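Local coordinates for uncharacterized protein (Cricetid herpesvirus 2, PDB 4ZKQ), which binds chemokines, probably acting as a viral decoy receptor that keeps them from the receptors of the host, at residues 94-97 and 98-102; 41-44 and 45-48; 16-19 and 20-23; 186-189 and 190-193; 27-30 and 31-34. All blocks are in the same frame, centred on the assembly; numbering follows the deposited sequence. Where two conformers were deposited one is given.

Contact 1 of 5, residues 94-97 and 98-102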
loop_
_atom_site.group_PDB
_atom_site.type_symbol
_atom_site.label_atom_id
_atom_site.label_comp_id
_atom_site.label_asym_id
_atom_site.label_seq_id
_atom_site.Cartn_x
_atom_site.Cartn_y
_atom_site.Cartn_z
ATOM N N TRP A 94 -14.940 0.251 16.995
ATOM C CA TRP A 94 -15.429 1.338 17.837
ATOM C C TRP A 94 -15.849 0.795 19.197
ATOM O O TRP A 94 -16.717 -0.064 19.284
ATOM C CB TRP A 94 -16.611 2.041 17.165
ATOM C CG TRP A 94 -17.145 3.210 17.937
ATOM C CD1 TRP A 94 -18.203 3.210 18.802
ATOM C CD2 TRP A 94 -16.645 4.554 17.913
ATOM N NE1 TRP A 94 -18.394 4.472 19.315
ATOM C CE2 TRP A 94 -17.451 5.314 18.786
ATOM C CE3 TRP A 94 -15.600 5.187 17.238
ATOM C CZ2 TRP A 94 -17.239 6.673 19.001
ATOM C CZ3 TRP A 94 -15.391 6.538 17.451
ATOM C CH2 TRP A 94 -16.208 7.267 18.328
ATOM N N GLU A 95 -15.213 1.283 20.254
ATOM C CA GLU A 95 -15.587 0.882 21.607
ATOM C C GLU A 95 -15.079 1.921 22.586
ATOM O O GLU A 95 -13.890 1.980 22.887
ATOM C CB GLU A 95 -15.034 -0.506 21.944
ATOM C CG GLU A 95 -15.498 -1.044 23.292
ATOM C CD GLU A 95 -15.268 -2.540 23.450
ATOM O OE1 GLU A 95 -14.786 -3.184 22.494
ATOM O OE2 GLU A 95 -15.577 -3.073 24.536
ATOM N N CYS A 96 -15.991 2.770 23.040
ATOM C CA CYS A 96 -15.658 3.846 23.957
ATOM C C CYS A 96 -15.580 3.327 25.387
ATOM O O CYS A 96 -16.471 2.595 25.820
ATOM C CB CYS A 96 -16.701 4.956 23.874
ATOM S SG CYS A 96 -16.590 5.986 22.406
ATOM N N PRO A 97 -14.516 3.692 26.124
ATOM C CA PRO A 97 -14.525 3.445 27.571
ATOM C C PRO A 97 -15.795 3.972 28.244
ATOM O O PRO A 97 -16.480 4.833 27.687
ATOM C CB PRO A 97 -13.292 4.206 28.062
ATOM C CG PRO A 97 -12.361 4.208 26.905
ATOM C CD PRO A 97 -13.197 4.154 25.651
ATOM N N ALA A 98 -16.103 3.459 29.430
ATOM C CA ALA A 98 -17.325 3.841 30.130
ATOM C C ALA A 98 -17.348 5.334 30.449
ATOM O O ALA A 98 -18.389 5.982 30.350
ATOM C CB ALA A 98 -17.476 3.029 31.408
ATOM N N HIS A 99 -16.190 5.877 30.809
ATOM C CA HIS A 99 -16.107 7.249 31.302
ATOM C C HIS A 99 -16.097 8.303 30.194
ATOM O O HIS A 99 -16.285 9.490 30.466
ATOM C CB HIS A 99 -14.859 7.409 32.171
ATOM C CG HIS A 99 -13.568 7.327 31.405
ATOM N ND1 HIS A 99 -12.948 8.431 30.886
ATOM C CD2 HIS A 99 -12.797 6.256 31.089
ATOM C CE1 HIS A 99 -11.827 8.051 30.269
ATOM N NE2 HIS A 99 -11.722 6.751 30.380
ATOM N N VAL A 100 -15.882 7.879 28.953
ATOM C CA VAL A 100 -15.825 8.821 27.840
ATOM C C VAL A 100 -17.182 8.875 27.139
ATOM O O VAL A 100 -17.807 7.841 26.880
ATOM C CB VAL A 100 -14.704 8.454 26.835
ATOM C CG1 VAL A 100 -14.882 7.055 26.315
ATOM C CG2 VAL A 100 -14.665 9.446 25.684
ATOM N N ALA A 101 -17.628 10.095 26.851
ATOM C CA ALA A 101 -18.949 10.337 26.277
ATOM C C ALA A 101 -18.837 10.846 24.847
ATOM O O ALA A 101 -18.981 12.042 24.591
ATOM C CB ALA A 101 -19.718 11.333 27.126
ATOM N N VAL A 102 -18.577 9.929 23.923
ATOM C CA VAL A 102 -18.462 10.271 22.514
ATOM C C VAL A 102 -19.425 9.398 21.733
ATOM O O VAL A 102 -19.493 8.186 21.942
ATOM C CB VAL A 102 -17.017 10.089 21.996
ATOM C CG1 VAL A 102 -16.937 10.356 20.501
ATOM C CG2 VAL A 102 -16.077 11.021 22.737
HETATM O O HOH W 1 -20.282 5.334 21.238
#

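Contact 2 of 5, residues 41-44 and 45-48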
loop_
_atom_site.group_PDB
_atom_site.type_symbol
_atom_site.label_atom_id
_atom_site.label_comp_id
_atom_site.label_asym_id
_atom_site.label_seq_id
_atom_site.Cartn_x
_atom_site.Cartn_y
_atom_site.Cartn_z
ATOM N N LYS A 41 -19.944 -7.441 7.247
ATOM C CA LYS A 41 -20.683 -8.387 8.084
ATOM C C LYS A 41 -19.749 -9.409 8.729
ATOM O O LYS A 41 -20.200 -10.425 9.258
ATOM C CB LYS A 41 -21.751 -9.100 7.250
ATOM C CG LYS A 41 -21.186 -9.859 6.053
ATOM C CD LYS A 41 -22.284 -10.412 5.152
ATOM C CE LYS A 41 -21.708 -10.991 3.867
ATOM N NZ LYS A 41 -22.668 -11.886 3.165
ATOM N N LEU A 42 -18.449 -9.130 8.678
ATOM C CA LEU A 42 -17.432 -10.020 9.231
ATOM C C LEU A 42 -16.543 -9.265 10.207
ATOM O O LEU A 42 -16.316 -8.066 10.039
ATOM C CB LEU A 42 -16.563 -10.614 8.119
ATOM C CG LEU A 42 -17.210 -11.562 7.111
ATOM C CD1 LEU A 42 -16.198 -11.928 6.034
ATOM C CD2 LEU A 42 -17.739 -12.809 7.799
ATOM N N PRO A 43 -16.027 -9.958 11.233
ATOM C CA PRO A 43 -15.034 -9.280 12.070
ATOM C C PRO A 43 -13.750 -9.009 11.291
ATOM O O PRO A 43 -13.506 -9.655 10.272
ATOM C CB PRO A 43 -14.790 -10.275 13.213
ATOM C CG PRO A 43 -15.188 -11.591 12.669
ATOM C CD PRO A 43 -16.304 -11.327 11.699
ATOM N N VAL A 44 -12.950 -8.072 11.780
ATOM C CA VAL A 44 -11.697 -7.681 11.139
ATOM C C VAL A 44 -10.797 -8.873 10.806
ATOM O O VAL A 44 -10.247 -8.957 9.709
ATOM C CB VAL A 44 -10.919 -6.699 12.044
ATOM C CG1 VAL A 44 -9.486 -6.510 11.577
ATOM C CG2 VAL A 44 -11.637 -5.359 12.109
ATOM N N GLU A 45 -10.639 -9.794 11.752
ATOM C CA GLU A 45 -9.680 -10.874 11.575
ATOM C C GLU A 45 -10.138 -11.832 10.477
ATOM O O GLU A 45 -9.313 -12.424 9.780
ATOM C CB GLU A 45 -9.457 -11.626 12.897
ATOM C CG GLU A 45 -10.711 -12.256 13.484
ATOM C CD GLU A 45 -10.524 -12.709 14.925
ATOM O OE1 GLU A 45 -9.483 -12.378 15.530
ATOM O OE2 GLU A 45 -11.422 -13.399 15.450
ATOM N N ASP A 46 -11.451 -11.967 10.307
ATOM C CA ASP A 46 -11.994 -12.810 9.252
ATOM C C ASP A 46 -11.842 -12.136 7.898
ATOM O O ASP A 46 -11.572 -12.801 6.903
ATOM C CB ASP A 46 -13.470 -13.135 9.494
ATOM C CG ASP A 46 -13.678 -14.181 10.582
ATOM O OD1 ASP A 46 -12.684 -14.731 11.104
ATOM O OD2 ASP A 46 -14.849 -14.461 10.903
ATOM N N ILE A 47 -12.050 -10.822 7.855
ATOM C CA ILE A 47 -11.782 -10.061 6.638
ATOM C C ILE A 47 -10.342 -10.299 6.207
ATOM O O ILE A 47 -10.066 -10.550 5.034
ATOM C CB ILE A 47 -12.003 -8.547 6.828
ATOM C CG1 ILE A 47 -13.470 -8.250 7.140
ATOM C CG2 ILE A 47 -11.560 -7.774 5.578
ATOM C CD1 ILE A 47 -13.731 -6.816 7.584
ATOM N N ILE A 48 -9.417 -10.203 7.157
ATOM C CA ILE A 48 -8.010 -10.384 6.835
ATOM C C ILE A 48 -7.759 -11.812 6.331
ATOM O O ILE A 48 -7.132 -12.021 5.285
ATOM C CB ILE A 48 -7.114 -10.089 8.051
ATOM C CG1 ILE A 48 -7.210 -8.600 8.403
ATOM C CG2 ILE A 48 -5.661 -10.484 7.760
ATOM C CD1 ILE A 48 -6.655 -8.251 9.746
#

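Contact 3 of 5, residues 16-19 and 20-23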
loop_
_atom_site.group_PDB
_atom_site.type_symbol
_atom_site.label_atom_id
_atom_site.label_comp_id
_atom_site.label_asym_id
_atom_site.label_seq_id
_atom_site.Cartn_x
_atom_site.Cartn_y
_atom_site.Cartn_z
ATOM N N LYS A 16 21.397 -3.487 16.162
ATOM C CA LYS A 16 21.197 -2.099 16.583
ATOM C C LYS A 16 19.932 -1.464 16.008
ATOM O O LYS A 16 19.469 -0.438 16.508
ATOM C CB LYS A 16 22.407 -1.253 16.179
ATOM C CG LYS A 16 22.411 -0.838 14.716
ATOM C CD LYS A 16 23.740 -0.209 14.328
ATOM C CE LYS A 16 24.880 -1.199 14.512
ATOM N NZ LYS A 16 26.198 -0.634 14.109
ATOM N N VAL A 17 19.386 -2.063 14.956
ATOM C CA VAL A 17 18.166 -1.555 14.330
ATOM C C VAL A 17 17.034 -1.499 15.354
ATOM O O VAL A 17 16.935 -2.368 16.220
ATOM C CB VAL A 17 17.736 -2.438 13.138
ATOM C CG1 VAL A 17 16.515 -1.852 12.446
ATOM C CG2 VAL A 17 18.877 -2.583 12.144
ATOM N N SER A 18 16.189 -0.474 15.271
ATOM C CA SER A 18 15.033 -0.391 16.158
ATOM C C SER A 18 14.178 -1.643 16.058
ATOM O O SER A 18 13.996 -2.190 14.972
ATOM C CB SER A 18 14.170 0.823 15.837
ATOM O OG SER A 18 12.978 0.775 16.609
ATOM N N SER A 19 13.659 -2.088 17.198
ATOM C CA SER A 19 12.800 -3.272 17.260
ATOM C C SER A 19 11.328 -2.876 17.302
ATOM O O SER A 19 10.454 -3.733 17.474
ATOM C CB SER A 19 13.140 -4.109 18.496
ATOM O OG SER A 19 12.975 -3.325 19.670
ATOM N N ARG A 20 11.061 -1.577 17.151
ATOM C CA ARG A 20 9.717 -1.033 17.326
ATOM C C ARG A 20 9.203 -0.349 16.041
ATOM O O ARG A 20 8.412 0.595 16.091
ATOM C CB ARG A 20 9.707 -0.059 18.516
ATOM C CG ARG A 20 9.869 -0.752 19.878
ATOM C CD ARG A 20 10.119 0.233 21.031
ATOM N NE ARG A 20 11.258 1.097 20.746
ATOM C CZ ARG A 20 12.518 0.681 20.660
ATOM N NH1 ARG A 20 12.834 -0.595 20.854
ATOM N NH2 ARG A 20 13.474 1.550 20.379
ATOM N N LEU A 21 9.640 -0.860 14.895
ATOM C CA LEU A 21 9.220 -0.353 13.587
ATOM C C LEU A 21 8.063 -1.171 13.011
ATOM O O LEU A 21 7.696 -2.209 13.558
ATOM C CB LEU A 21 10.403 -0.381 12.621
ATOM C CG LEU A 21 11.647 0.366 13.099
ATOM C CD1 LEU A 21 12.740 0.239 12.060
ATOM C CD2 LEU A 21 11.340 1.837 13.378
ATOM N N LEU A 22 7.488 -0.702 11.907
ATOM C CA LEU A 22 6.472 -1.473 11.200
ATOM C C LEU A 22 7.053 -2.802 10.766
ATOM O O LEU A 22 8.243 -2.891 10.473
ATOM C CB LEU A 22 5.954 -0.726 9.964
ATOM C CG LEU A 22 5.436 0.700 10.147
ATOM C CD1 LEU A 22 5.099 1.291 8.796
ATOM C CD2 LEU A 22 4.225 0.743 11.058
ATOM N N THR A 23 6.211 -3.829 10.714
ATOM C CA THR A 23 6.621 -5.122 10.179
ATOM C C THR A 23 5.505 -5.663 9.307
ATOM O O THR A 23 4.371 -5.177 9.358
ATOM C CB THR A 23 6.952 -6.145 11.295
ATOM O OG1 THR A 23 5.792 -6.379 12.097
ATOM C CG2 THR A 23 8.085 -5.640 12.188
HETATM O O HOH W 2 11.343 -2.922 14.283
HETATM O O HOH W 3 8.456 -4.134 15.406
#

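Contact 4 of 5, residues 186-189 and 190-193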
loop_
_atom_site.group_PDB
_atom_site.type_symbol
_atom_site.label_atom_id
_atom_site.label_comp_id
_atom_site.label_asym_id
_atom_site.label_seq_id
_atom_site.Cartn_x
_atom_site.Cartn_y
_atom_site.Cartn_z
ATOM N N ARG A 186 4.755 -1.379 17.975
ATOM C CA ARG A 186 5.576 -0.797 16.908
ATOM C C ARG A 186 5.465 0.726 16.860
ATOM O O ARG A 186 5.198 1.312 15.812
ATOM C CB ARG A 186 5.170 -1.402 15.566
ATOM C CG ARG A 186 5.249 -2.919 15.569
ATOM C CD ARG A 186 4.586 -3.520 14.344
ATOM N NE ARG A 186 4.625 -4.980 14.340
ATOM C CZ ARG A 186 3.832 -5.750 15.079
ATOM N NH1 ARG A 186 2.950 -5.199 15.898
ATOM N NH2 ARG A 186 3.920 -7.070 14.998
ATOM N N GLU A 187 5.706 1.366 18.001
ATOM C CA GLU A 187 5.414 2.786 18.164
ATOM C C GLU A 187 6.336 3.716 17.368
ATOM O O GLU A 187 6.004 4.882 17.160
ATOM C CB GLU A 187 5.468 3.149 19.657
ATOM C CG GLU A 187 6.831 2.973 20.285
ATOM C CD GLU A 187 6.789 3.025 21.809
ATOM O OE1 GLU A 187 5.681 3.026 22.387
ATOM O OE2 GLU A 187 7.869 3.060 22.424
ATOM N N GLU A 188 7.484 3.215 16.919
ATOM C CA GLU A 188 8.384 4.002 16.085
ATOM C C GLU A 188 8.116 3.816 14.577
ATOM O O GLU A 188 8.737 4.478 13.741
ATOM C CB GLU A 188 9.843 3.652 16.421
ATOM C CG GLU A 188 10.255 4.139 17.820
ATOM C CD GLU A 188 11.630 3.666 18.277
ATOM O OE1 GLU A 188 12.455 3.247 17.436
ATOM O OE2 GLU A 188 11.887 3.717 19.503
ATOM N N GLY A 189 7.157 2.956 14.241
ATOM C CA GLY A 189 6.861 2.630 12.854
ATOM C C GLY A 189 6.130 3.731 12.104
ATOM O O GLY A 189 6.329 3.902 10.903
ATOM N N LEU A 190 5.271 4.455 12.813
ATOM C CA LEU A 190 4.628 5.653 12.293
ATOM C C LEU A 190 4.825 6.781 13.290
ATOM O O LEU A 190 4.434 6.664 14.448
ATOM C CB LEU A 190 3.134 5.434 12.047
ATOM C CG LEU A 190 2.331 6.586 11.412
ATOM C CD1 LEU A 190 1.147 6.024 10.640
ATOM C CD2 LEU A 190 1.823 7.570 12.455
ATOM N N GLU A 191 5.437 7.862 12.829
ATOM C CA GLU A 191 5.578 9.078 13.624
ATOM C C GLU A 191 4.908 10.214 12.861
ATOM O O GLU A 191 5.094 10.333 11.651
ATOM C CB GLU A 191 7.054 9.398 13.880
ATOM C CG GLU A 191 7.847 8.298 14.596
ATOM C CD GLU A 191 7.575 8.212 16.092
ATOM O OE1 GLU A 191 6.603 8.829 16.576
ATOM O OE2 GLU A 191 8.348 7.520 16.790
ATOM N N MET A 192 4.111 11.024 13.551
ATOM C CA MET A 192 3.479 12.179 12.924
ATOM C C MET A 192 3.760 13.444 13.725
ATOM O O MET A 192 3.754 13.426 14.956
ATOM C CB MET A 192 1.969 11.961 12.783
ATOM C CG MET A 192 1.241 11.793 14.092
ATOM S SD MET A 192 -0.447 11.156 13.913
ATOM C CE MET A 192 -1.108 12.254 12.660
ATOM N N LYS A 193 4.026 14.537 13.019
ATOM C CA LYS A 193 4.231 15.828 13.666
ATOM C C LYS A 193 3.757 16.970 12.776
ATOM O O LYS A 193 3.935 16.943 11.559
ATOM C CB LYS A 193 5.705 16.022 14.028
ATOM C CG LYS A 193 6.666 15.976 12.845
ATOM C CD LYS A 193 8.065 16.436 13.250
ATOM C CE LYS A 193 9.090 16.148 12.157
ATOM N NZ LYS A 193 9.905 17.349 11.817
#

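Contact 5 of 5, residues 27-30 and 31-34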
loop_
_atom_site.group_PDB
_atom_site.type_symbol
_atom_site.label_atom_id
_atom_site.label_comp_id
_atom_site.label_asym_id
_atom_site.label_seq_id
_atom_site.Cartn_x
_atom_site.Cartn_y
_atom_site.Cartn_z
ATOM N N LEU A 27 0.698 -13.394 3.730
ATOM C CA LEU A 27 -0.338 -14.329 4.147
ATOM C C LEU A 27 -0.577 -15.347 3.042
ATOM O O LEU A 27 -0.109 -15.181 1.917
ATOM C CB LEU A 27 -1.626 -13.577 4.493
ATOM C CG LEU A 27 -1.451 -12.518 5.593
ATOM C CD1 LEU A 27 -2.667 -11.594 5.694
ATOM C CD2 LEU A 27 -1.164 -13.149 6.944
ATOM N N PHE A 28 -1.304 -16.406 3.376
ATOM C CA PHE A 28 -1.624 -17.449 2.412
ATOM C C PHE A 28 -3.115 -17.744 2.479
ATOM O O PHE A 28 -3.535 -18.694 3.134
ATOM C CB PHE A 28 -0.795 -18.709 2.713
ATOM C CG PHE A 28 -0.748 -19.717 1.588
ATOM C CD1 PHE A 28 -1.099 -19.375 0.292
ATOM C CD2 PHE A 28 -0.349 -21.018 1.841
ATOM C CE1 PHE A 28 -1.047 -20.311 -0.726
ATOM C CE2 PHE A 28 -0.298 -21.954 0.827
ATOM C CZ PHE A 28 -0.649 -21.601 -0.454
ATOM N N ARG A 29 -3.933 -16.929 1.819
ATOM C CA ARG A 29 -5.367 -17.113 1.949
ATOM C C ARG A 29 -5.826 -18.285 1.083
ATOM O O ARG A 29 -5.222 -18.615 0.059
ATOM C CB ARG A 29 -6.138 -15.840 1.596
ATOM C CG ARG A 29 -5.990 -15.342 0.195
ATOM C CD ARG A 29 -6.846 -14.096 0.058
ATOM N NE ARG A 29 -6.448 -13.239 -1.054
ATOM C CZ ARG A 29 -7.282 -12.665 -1.919
ATOM N NH1 ARG A 29 -8.598 -12.862 -1.858
ATOM N NH2 ARG A 29 -6.788 -11.887 -2.867
ATOM N N LYS A 30 -6.901 -18.914 1.537
ATOM C CA LYS A 30 -7.436 -20.128 0.937
ATOM C C LYS A 30 -8.024 -19.861 -0.443
ATOM O O LYS A 30 -7.857 -20.662 -1.364
ATOM C CB LYS A 30 -8.498 -20.705 1.881
ATOM C CG LYS A 30 -9.041 -22.069 1.534
ATOM C CD LYS A 30 -9.799 -22.651 2.728
ATOM C CE LYS A 30 -10.976 -21.772 3.139
ATOM N NZ LYS A 30 -11.794 -22.384 4.225
ATOM N N ASP A 31 -8.698 -18.721 -0.578
ATOM C CA ASP A 31 -9.415 -18.360 -1.800
ATOM C C ASP A 31 -8.982 -16.995 -2.321
ATOM O O ASP A 31 -9.425 -15.950 -1.833
ATOM C CB ASP A 31 -10.922 -18.364 -1.543
ATOM C CG ASP A 31 -11.738 -18.050 -2.789
ATOM O OD1 ASP A 31 -11.168 -17.936 -3.894
ATOM O OD2 ASP A 31 -12.968 -17.926 -2.656
ATOM N N ARG A 32 -8.133 -17.008 -3.336
ATOM C CA ARG A 32 -7.594 -15.772 -3.883
ATOM C C ARG A 32 -8.602 -15.018 -4.749
ATOM O O ARG A 32 -8.281 -13.962 -5.300
ATOM C CB ARG A 32 -6.329 -16.070 -4.676
ATOM C CG ARG A 32 -5.141 -16.384 -3.789
ATOM C CD ARG A 32 -3.971 -16.905 -4.594
ATOM N NE ARG A 32 -4.270 -18.192 -5.215
ATOM C CZ ARG A 32 -4.067 -19.374 -4.642
ATOM N NH1 ARG A 32 -3.556 -19.460 -3.418
ATOM N NH2 ARG A 32 -4.378 -20.483 -5.302
ATOM N N GLN A 33 -9.813 -15.555 -4.871
ATOM C CA GLN A 33 -10.888 -14.864 -5.579
ATOM C C GLN A 33 -11.867 -14.220 -4.597
ATOM O O GLN A 33 -12.793 -13.524 -5.007
ATOM C CB GLN A 33 -11.629 -15.831 -6.512
ATOM C CG GLN A 33 -10.858 -16.171 -7.783
ATOM C CD GLN A 33 -9.598 -16.971 -7.506
ATOM O OE1 GLN A 33 -9.651 -18.033 -6.886
ATOM N NE2 GLN A 33 -8.455 -16.461 -7.960
ATOM N N ALA A 34 -11.658 -14.449 -3.302
ATOM C CA ALA A 34 -12.550 -13.899 -2.281
ATOM C C ALA A 34 -12.463 -12.381 -2.275
ATOM O O ALA A 34 -11.423 -11.813 -2.597
ATOM C CB ALA A 34 -12.218 -14.458 -0.901
HETATM O O HOH W 4 -3.195 -17.646 -1.404
HETATM O O HOH W 5 -8.688 -10.808 -4.810
#

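Contact 1 of 5, residues 94-97 and 98-102
Trp-94 and Val-102 are bridged by one water, which accepts from NE1 of Trp-94 at 2.8 Å and donates to the backbone O of Val-102. The water lies in the plane of the indole, where the N-H points. At the same ring's edge, CG1 of Val-102 meets CH2 of Trp-94 at 3.8 Å, the two side chains crossing at about a right angle. Trp-94 ends strand 85-94, and the loop it opens leads to strand 108-111. With its CG anti to the backbone N (chi1 -178°), the tryptophan reaches along this loop, and Phe-121 packs edge-to-face with it. Between these ends the chain turns back. The backbone angles of Ala-98 and His-99 are consistent with a type I turn, closed by a weak hydrogen bond of 3.4 Å from Val-100 N to Pro-97 O. Proline's fixed phi stiffens the approach to the turn, and its ring gives Val-100 an apolar surface: CG1 of Val-100, placed between backbone N and carbonyl carbon (chi1 57°), presses on CD of Pro-97 at a tight 3.4 Å. The same methyl lies 3.7 Å from CB of Cys-96, whose SG sits 4.1 Å from CB of Val-102. The disulfide of Cys-96 ties the loop to Cys-160, just ahead of strand 161-169, while one weak backbone bond, a water bridge and close packing help set its shape.

Contact 2 of 5, residues 41-44 and 45-48
The ring of Pro-43 and the carboxylate of Asp-46 cross obliquely, with OD2 of Asp-46 lying 3.4 Å from CG of Pro-43 and almost as near to CD. The aspartate stands here because its CG is anti to the carbonyl carbon (chi1 -76°), which turns the acid back toward the residue three positions earlier. Both side chains also rest on Pro-127; the proline is buried, whereas the acid is partly exposed. Leu-42, one residue further back, meets the neighbouring residue of the helix: its CB is 4.0 Å from CG1 of Ile-47. The leucine's own carbonyl oxygen is buried beside CD1 of that isoleucine and has no polar partner in the model. All of this surrounds the start of helix 44-51, where Pro-43 holds the N-cap position. Having no N-H to offer, proline loses nothing by standing before the first turn, and its O still serves the helix, accepting from Ile-47 N at 3.1 Å with a nearly straight N-H angle of 166°. Asp-46 N adds a weak bond to the same oxygen. One residue on, Ile-48 N donates to Val-44 O at 3.0 Å. Along this side Val-44 and Ile-48 lie next to each other and point the same way, CG1 of the valine 3.8 Å from CD1 of the isoleucine. These two and Ile-47, all beta-branched, press on Leu-165 of strand 161-169. Glu-45, at the exposed side, extends its carboxylate to the hydroxyl of Ser-128.

Contact 3 of 5, residues 16-19 and 20-23
The hydroxyl of Ser-18 accepts from the backbone N of Arg-20 at 3.1 Å, an almost straight bond with an N-H angle of 163°. Bonding to the N-H two residues ahead makes this an ST turn, and serine suits it because its short side chain swings OG anti to the backbone N (chi1 173°) and back over the following peptides. Against the carbon side of the same residue, CB of Ser-18 packs on CG of Leu-21 at 3.8 Å. The hydroxyl also lies over one face of the Arg-20 guanidinium, 3.9 Å above its plane and offset toward the rim. Two waters brace the backbone: one accepts from Leu-21 N at 2.7 Å and donates to Ser-18 O, and another donates to both Ser-19 O and Leu-21 O. Further out, Glu-188 fixes both polar ends, its OE1 hydrogen-bonded to Ser-18 OG and its OE2 in a salt bridge with Arg-20 NH2, while Val-17 and Leu-21 rest on Val-233 of strand 233-244. With one carboxylate holding both residues, the ST turn and the arginine are set together, and the acid's negative charge is probably well balanced at this surface.

Contact 4 of 5, residues 186-189 and 190-193
A type I beta turn, Arg-186 to Gly-189, delivers the chain into strand 190-195, and the carboxylate of Glu-191 folds back over that turn. OE2 of Glu-191 comes 3.6 Å from CA of Glu-188 and 3.5 Å from O of Glu-187. The bend is made at chi2 (-76°), which curls the acid toward the turn instead of letting it run straight out from the strand. Glu-188, by contrast, is extended beyond CG. The two glutamates nevertheless lie side by side and point the same way, their carboxylate planes 21° apart. Their OE2 atoms stay 5.9 Å apart, and the like charges are probably offset by different cations. For Glu-191 the partner is Lys-61, whose NZ forms a salt bridge with OE1 and hydrogen bonds with the backbone O of both Glu-187 and Leu-190. One ammonium therefore gathers three oxygens, which probably eases the crowding of acceptors where turn meets strand. Glu-188 turns instead to Ser-18 and Arg-20. Within the turn, Gly-189 N donates to Arg-186 O at 3.0 Å, and the small glycine is consistent with this buried position next to the strand. Leu-190 then supplies a hydrophobic side chain, which packs on Pro-59 of strand 54-59 and on Leu-213 of strand 206-223. Backbone bonds from Gly-189 to Ser-214, Glu-191 to Thr-212 and Lys-193 to Ala-210 join the stretch to strand 206-223, its antiparallel neighbour, while Arg-186 lies against Tyr-57 of strand 54-59.

Contact 5 of 5, residues 27-30 and 31-34
Arg-29 runs across the loop from CB to a guanidinium that grips the turn formed by Asp-31 to Ala-34. Its CG lies between backbone N and carbonyl carbon (chi1 62°), which aims the chain over that turn. From there the side chain is extended: CG and then CD pass by the backbone O of Asp-31, CD at 3.7 Å. NE is held from outside by a salt bridge to Asp-53. Beyond it CZ sits over CA of Arg-32, so the flat group lies with one face on the turn's backbone, the CA 3.6 Å from its plane. NH1 donates to Ala-34 O at 3.1 Å, and this oxygen is close to the guanidinium plane although the N-H angle is only 136°. NH2 donates to a water at 2.9 Å. The turn beneath, of type I, is closed by Ala-34 N bonding to Asp-31 O. Asp-31 also braces it with an Asx turn, OD1 accepting from Gln-33 N at 2.9 Å from above the carboxylate plane, a task for which aspartate's short acid is well suited. Elsewhere in the loop NH1 of Arg-32 comes 3.8 Å from CE1 of Phe-28, ring and guanidinium planes 20° apart, and a water links that NH1 to Arg-29 O. Both of these side chains rest on Val-329 and Arg-341. The charge of buried Arg-29 is probably balanced by Asp-53, and its several donors let it bond at once to an acid, a backbone carbonyl and a water in the irregular loop between strand 23-26 and helix 44-51.

None of the five contacts is fully core. Contacts 1, 2 and 4 are partly buried, whereas contacts 3 and 5 lie at the surface. Contacts 3 and 4, their centres 11 Å apart, hold one another, and both adjoin strand 206-223. Contacts 2 and 5 belong to the same region between strand 23-26 and the end of helix 44-51 and touch through Ile-48 and Leu-27. Contact 1 stands apart, its centre about 31 Å from that of the chain, although strand 161-169 lies near both it and contact 2. Chemistry follows place: a disulfide and a water bridge in contact 1, aliphatic packing at the helix start in contact 2, and charged side chains in contacts 3 to 5, with water at 3 and 5.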